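Long-range contacts in tail spike protein (Acinetobacter phage vB_AbaP_AS12, PDB 6EU4), which probably recognises and degrades the capsular polysaccharide of Acinetobacter baumannii as the trimeric receptor-binding tailspike of the phage: residues C294-C299 with V322-C327; E344-N349 with K382-S387. All coordinates share one frame; numbering follows the deposited sequence. Where two conformers were deposited one is given.

Contact 1: residues C294-C299 with V322-C327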
loop_
_atom_site.group_PDB
_atom_site.type_symbol
_atom_site.label_atom_id
_atom_site.label_comp_id
_atom_site.label_asym_id
_atom_site.label_seq_id
_atom_site.Cartn_x
_atom_site.Cartn_y
_atom_site.Cartn_z
ATOM N N CYS A 294 8.731 7.646 2.569
ATOM C CA CYS A 294 7.714 8.523 2.002
ATOM C C CYS A 294 6.606 7.727 1.324
ATOM O O CYS A 294 6.880 6.856 0.492
ATOM C CB CYS A 294 8.361 9.459 0.986
ATOM S SG CYS A 294 7.204 10.496 0.095
ATOM N N THR A 295 5.357 8.033 1.670
ATOM C CA THR A 295 4.207 7.391 1.053
ATOM C C THR A 295 3.331 8.457 0.421
ATOM O O THR A 295 2.986 9.457 1.076
ATOM C CB THR A 295 3.378 6.577 2.063
ATOM O OG1 THR A 295 4.198 5.632 2.779
ATOM C CG2 THR A 295 2.283 5.791 1.339
HETATM N N MSE A 296 2.925 8.211 -0.828
HETATM C CA MSE A 296 1.923 9.015 -1.528
HETATM C C MSE A 296 0.701 8.148 -1.780
HETATM O O MSE A 296 0.836 7.042 -2.304
HETATM C CB MSE A 296 2.504 9.544 -2.839
HETATM C CG MSE A 296 3.782 10.338 -2.627
HETATM SE SE MSE A 296 4.594 10.679 -4.395
HETATM C CE MSE A 296 3.207 11.740 -5.140
ATOM N N ILE A 297 -0.486 8.620 -1.371
ATOM C CA ILE A 297 -1.735 7.873 -1.502
ATOM C C ILE A 297 -2.717 8.701 -2.312
ATOM O O ILE A 297 -3.077 9.814 -1.907
ATOM C CB ILE A 297 -2.323 7.537 -0.122
ATOM C CG1 ILE A 297 -1.363 6.647 0.648
ATOM C CG2 ILE A 297 -3.686 6.863 -0.229
ATOM C CD1 ILE A 297 -1.621 6.694 2.126
ATOM N N SER A 298 -3.161 8.150 -3.435
ATOM C CA SER A 298 -4.194 8.769 -4.272
ATOM C C SER A 298 -3.889 10.252 -4.508
ATOM O O SER A 298 -4.742 11.139 -4.389
ATOM C CB SER A 298 -5.587 8.538 -3.667
ATOM O OG SER A 298 -5.967 7.167 -3.771
ATOM N N CYS A 299 -2.643 10.508 -4.868
ATOM C CA CYS A 299 -2.202 11.825 -5.295
ATOM C C CYS A 299 -2.302 11.927 -6.809
ATOM O O CYS A 299 -2.386 10.926 -7.514
ATOM C CB CYS A 299 -0.772 12.094 -4.870
ATOM S SG CYS A 299 -0.544 12.132 -3.051
ATOM N N VAL A 322 10.244 5.597 -1.752
ATOM C CA VAL A 322 8.913 6.167 -1.936
ATOM C C VAL A 322 7.976 5.067 -2.404
ATOM O O VAL A 322 8.333 4.270 -3.278
ATOM C CB VAL A 322 8.910 7.300 -2.986
ATOM C CG1 VAL A 322 7.501 7.828 -3.235
ATOM C CG2 VAL A 322 9.871 8.436 -2.586
ATOM N N THR A 323 6.768 5.047 -1.842
ATOM C CA THR A 323 5.688 4.185 -2.307
ATOM C C THR A 323 4.554 5.069 -2.789
ATOM O O THR A 323 4.128 5.974 -2.056
ATOM C CB THR A 323 5.150 3.268 -1.201
ATOM O OG1 THR A 323 6.183 2.419 -0.694
ATOM C CG2 THR A 323 4.037 2.381 -1.736
HETATM N N MSE A 324 4.063 4.797 -4.003
HETATM C CA MSE A 324 2.932 5.503 -4.580
HETATM C C MSE A 324 1.769 4.528 -4.693
HETATM O O MSE A 324 1.849 3.547 -5.435
HETATM C CB MSE A 324 3.279 6.076 -5.960
HETATM C CG MSE A 324 4.477 6.932 -5.980
HETATM SE SE MSE A 324 4.624 7.730 -7.765
HETATM C CE MSE A 324 6.379 8.503 -7.513
ATOM N N VAL A 325 0.700 4.784 -3.952
ATOM C CA VAL A 325 -0.440 3.879 -3.854
ATOM C C VAL A 325 -1.614 4.526 -4.585
ATOM O O VAL A 325 -2.161 5.536 -4.126
ATOM C CB VAL A 325 -0.799 3.581 -2.392
ATOM C CG1 VAL A 325 -1.836 2.480 -2.320
ATOM C CG2 VAL A 325 0.435 3.190 -1.621
ATOM N N THR A 326 -2.007 3.924 -5.702
ATOM C CA THR A 326 -3.123 4.367 -6.538
ATOM C C THR A 326 -3.040 5.865 -6.868
ATOM O O THR A 326 -4.033 6.592 -6.785
ATOM C CB THR A 326 -4.479 4.025 -5.893
ATOM O OG1 THR A 326 -4.322 3.081 -4.821
ATOM C CG2 THR A 326 -5.394 3.358 -6.913
ATOM N N CYS A 327 -1.852 6.318 -7.280
ATOM C CA CYS A 327 -1.644 7.692 -7.721
ATOM C C CYS A 327 -1.946 7.832 -9.211
ATOM O O CYS A 327 -2.085 6.847 -9.947
ATOM C CB CYS A 327 -0.219 8.149 -7.386
ATOM S SG CYS A 327 0.022 8.280 -5.553
#

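Contact 2: residues E344-N349 with K382-S387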
loop_
_atom_site.group_PDB
_atom_site.type_symbol
_atom_site.label_atom_id
_atom_site.label_comp_id
_atom_site.label_asym_id
_atom_site.label_seq_id
_atom_site.Cartn_x
_atom_site.Cartn_y
_atom_site.Cartn_z
ATOM N N GLU A 344 14.547 3.723 -4.178
ATOM C CA GLU A 344 13.594 2.618 -4.231
ATOM C C GLU A 344 12.203 3.212 -4.402
ATOM O O GLU A 344 11.761 3.999 -3.557
ATOM C CB GLU A 344 13.658 1.764 -2.959
ATOM C CG GLU A 344 12.564 0.667 -2.944
ATOM C CD GLU A 344 12.781 -0.419 -1.895
ATOM O OE1 GLU A 344 13.753 -0.378 -1.087
ATOM O OE2 GLU A 344 11.945 -1.334 -1.876
ATOM N N VAL A 345 11.528 2.870 -5.500
ATOM C CA VAL A 345 10.200 3.414 -5.778
ATOM C C VAL A 345 9.283 2.257 -6.155
ATOM O O VAL A 345 9.539 1.542 -7.131
ATOM C CB VAL A 345 10.241 4.482 -6.886
ATOM C CG1 VAL A 345 8.906 5.194 -6.999
ATOM C CG2 VAL A 345 11.363 5.500 -6.631
ATOM N N ASN A 346 8.229 2.065 -5.377
ATOM C CA ASN A 346 7.198 1.082 -5.678
ATOM C C ASN A 346 5.979 1.852 -6.132
ATOM O O ASN A 346 5.416 2.627 -5.354
ATOM C CB ASN A 346 6.863 0.232 -4.463
ATOM C CG ASN A 346 5.903 -0.893 -4.802
ATOM O OD1 ASN A 346 5.357 -0.965 -5.913
ATOM N ND2 ASN A 346 5.752 -1.823 -3.878
ATOM N N ILE A 347 5.590 1.663 -7.385
ATOM C CA ILE A 347 4.451 2.367 -7.975
ATOM C C ILE A 347 3.344 1.329 -8.135
ATOM O O ILE A 347 3.421 0.467 -9.022
ATOM C CB ILE A 347 4.818 3.017 -9.315
ATOM C CG1 ILE A 347 6.042 3.948 -9.143
ATOM C CG2 ILE A 347 3.650 3.768 -9.860
ATOM C CD1 ILE A 347 6.476 4.634 -10.393
ATOM N N SER A 348 2.317 1.393 -7.289
ATOM C CA SER A 348 1.293 0.353 -7.224
ATOM C C SER A 348 -0.033 0.904 -7.730
ATOM O O SER A 348 -0.551 1.898 -7.202
ATOM C CB SER A 348 1.137 -0.201 -5.800
ATOM O OG SER A 348 0.447 0.696 -4.948
ATOM N N ASN A 349 -0.582 0.251 -8.756
ATOM C CA ASN A 349 -1.900 0.597 -9.298
ATOM C C ASN A 349 -1.980 2.065 -9.716
ATOM O O ASN A 349 -2.968 2.748 -9.465
ATOM C CB ASN A 349 -2.974 0.248 -8.267
ATOM C CG ASN A 349 -4.340 0.037 -8.866
ATOM O OD1 ASN A 349 -4.540 0.177 -10.064
ATOM N ND2 ASN A 349 -5.304 -0.327 -8.009
ATOM N N LYS A 382 9.685 -0.651 -9.181
ATOM C CA LYS A 382 8.744 -1.726 -9.480
ATOM C C LYS A 382 7.397 -1.147 -9.865
ATOM O O LYS A 382 6.867 -0.280 -9.160
ATOM C CB LYS A 382 8.555 -2.662 -8.288
ATOM C CG LYS A 382 7.544 -3.754 -8.575
ATOM C CD LYS A 382 7.520 -4.737 -7.432
ATOM C CE LYS A 382 6.611 -5.937 -7.724
ATOM N NZ LYS A 382 6.387 -6.772 -6.493
ATOM N N LEU A 383 6.834 -1.658 -10.961
ATOM C CA LEU A 383 5.471 -1.340 -11.369
ATOM C C LEU A 383 4.598 -2.516 -10.960
ATOM O O LEU A 383 4.664 -3.591 -11.567
ATOM C CB LEU A 383 5.383 -1.079 -12.869
ATOM C CG LEU A 383 6.436 -0.107 -13.435
ATOM C CD1 LEU A 383 6.177 0.164 -14.888
ATOM C CD2 LEU A 383 6.477 1.190 -12.666
ATOM N N THR A 384 3.829 -2.320 -9.897
ATOM C CA THR A 384 2.892 -3.315 -9.382
ATOM C C THR A 384 1.534 -2.984 -9.981
ATOM O O THR A 384 0.837 -2.096 -9.497
ATOM C CB THR A 384 2.854 -3.281 -7.858
ATOM O OG1 THR A 384 4.177 -3.526 -7.351
ATOM C CG2 THR A 384 1.908 -4.334 -7.312
ATOM N N GLY A 385 1.163 -3.705 -11.027
ATOM C CA GLY A 385 -0.006 -3.347 -11.802
ATOM C C GLY A 385 0.110 -1.945 -12.364
ATOM O O GLY A 385 1.189 -1.482 -12.750
ATOM N N GLY A 386 -1.024 -1.263 -12.419
ATOM C CA GLY A 386 -1.090 0.060 -12.990
ATOM C C GLY A 386 -1.375 0.051 -14.482
ATOM O O GLY A 386 -1.286 -0.970 -15.178
ATOM N N SER A 387 -1.739 1.237 -14.944
ATOM C CA SER A 387 -2.004 1.502 -16.350
ATOM C C SER A 387 -1.294 2.797 -16.709
ATOM O O SER A 387 -1.466 3.819 -16.035
ATOM C CB SER A 387 -3.507 1.607 -16.637
ATOM O OG SER A 387 -4.072 2.715 -15.983
HETATM O O HOH W 1 4.619 -4.717 -4.979
HETATM O O HOH W 2 1.573 0.864 -11.119
#

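Contact 1: residues C294-C299 with V322-C327
Strands 294-297 and 322-325 run parallel, their axes 4.7 Å apart. The ladder is straight: Met296 N donates to Thr323 O at 2.8 Å with 175° at the hydrogen, and Met296 O takes Val325 N at 2.8 Å. Met296, a selenomethionine, carries the packing on the face it shares with Cys294, Val322 and Met324. Its CB lies 3.9 Å from Cys327 SG; CG is then set beside the backbone N, anti to the carbonyl carbon (chi1 -56°), and the chain continues extended to SE, which rests 4.1 Å from Met324 CG and 4.2 Å from Val322 CG1. A bend at chi3 (63°) finishes the chain, whereas Met324, beside it and pointing the same way, stays extended. Phe273 of strand 268-274 also touches Met296. Past the strands, Ser298 and Thr326 both adopt left-handed backbone angles, so the two chains turn in step; Cys299 N then points at Cys327 SG, a hydrogen bond of 3.5 Å, a usual length for sulphur as acceptor. The other face, with Thr295, Ile297, Thr323 and Val325, meets neighbouring subunits: Thr295 OG1 bonds to Ser298 OG and Thr323 OG1 to Thr326 OG1, both partners belonging to the third subunit. Corresponding positions stacked in register, with an apolar ladder on one face and subunit contacts on the other, are typical of successive rungs of a trimeric right-handed parallel beta-helix, the usual tailspike fold.

Contact 2: residues E344-N349 with K382-S387
Four main-chain hydrogen bonds join strand 344-348 to strand 382-384. The shortest (2.8 Å) runs from Asn349 N, just after one strand, to O of Thr384, the last residue of the other, and the straightest reaches Lys382 O from Ile347 N, with 173° at the hydrogen and the donor nearly along the C=O axis. Thr384 N instead approaches Ile347 O from 27° above the carbonyl plane. In a tailspike built of many successive parallel strands, this pairing, with axes 4.8 Å apart, is consistent with neighbouring rungs of a parallel beta-helix. Water 2 lies within hydrogen-bonding distance of Ile347 O and Gly385 O, bridging the end of one strand and the turn after the other. On the face of Asn346, Lys382 and Thr384, water 1 accepts from both Asn346 ND2 and Lys382 NZ and is hydrogen-bonded to Thr384 OG1. Asn346 CG is anti to the backbone N (chi1 -174°), so the amide crosses Thr384 obliquely and brings OD1 to 3.2 Å from Thr384 OG1. The extended Lys382 chain leads away from the neighbouring strand and still delivers its ammonium to that water. On the other face Ile347 and Leu383 lie side by side, both also against Phe373. Beyond the strands, Gly386 packs beside Asn349, their CA atoms 3.8 Å apart, with backbone angles that would jam a CB against the preceding carbonyl; its N donates to Glu344 OE2 of the second subunit. Within the apolar pair, the closest approach is between Leu383 CD2 and Ile347 CD1, at 4.1 Å.

How the contacts relate
Contact 1 closes before contact 2 opens, so the two come in series along the chain, with centres about 10 Å apart. Strands 321-334 and 344-348 are themselves parallel neighbours, which places the four segments side by side in the order 294-299, 322-327, 344-349, 382-387. The join between the contacts is direct: Val322 N lies 2.8 Å from Glu344 O and Ser348 N 2.9 Å from Met324 O, both probable hydrogen bonds, while Thr326 CG2 packs 3.6 Å from Asn349 O. Both also touch the third subunit. Together they form a continuous run of beta-helix wall, consistent with an elongated trimeric spike whose chains are held together along this region.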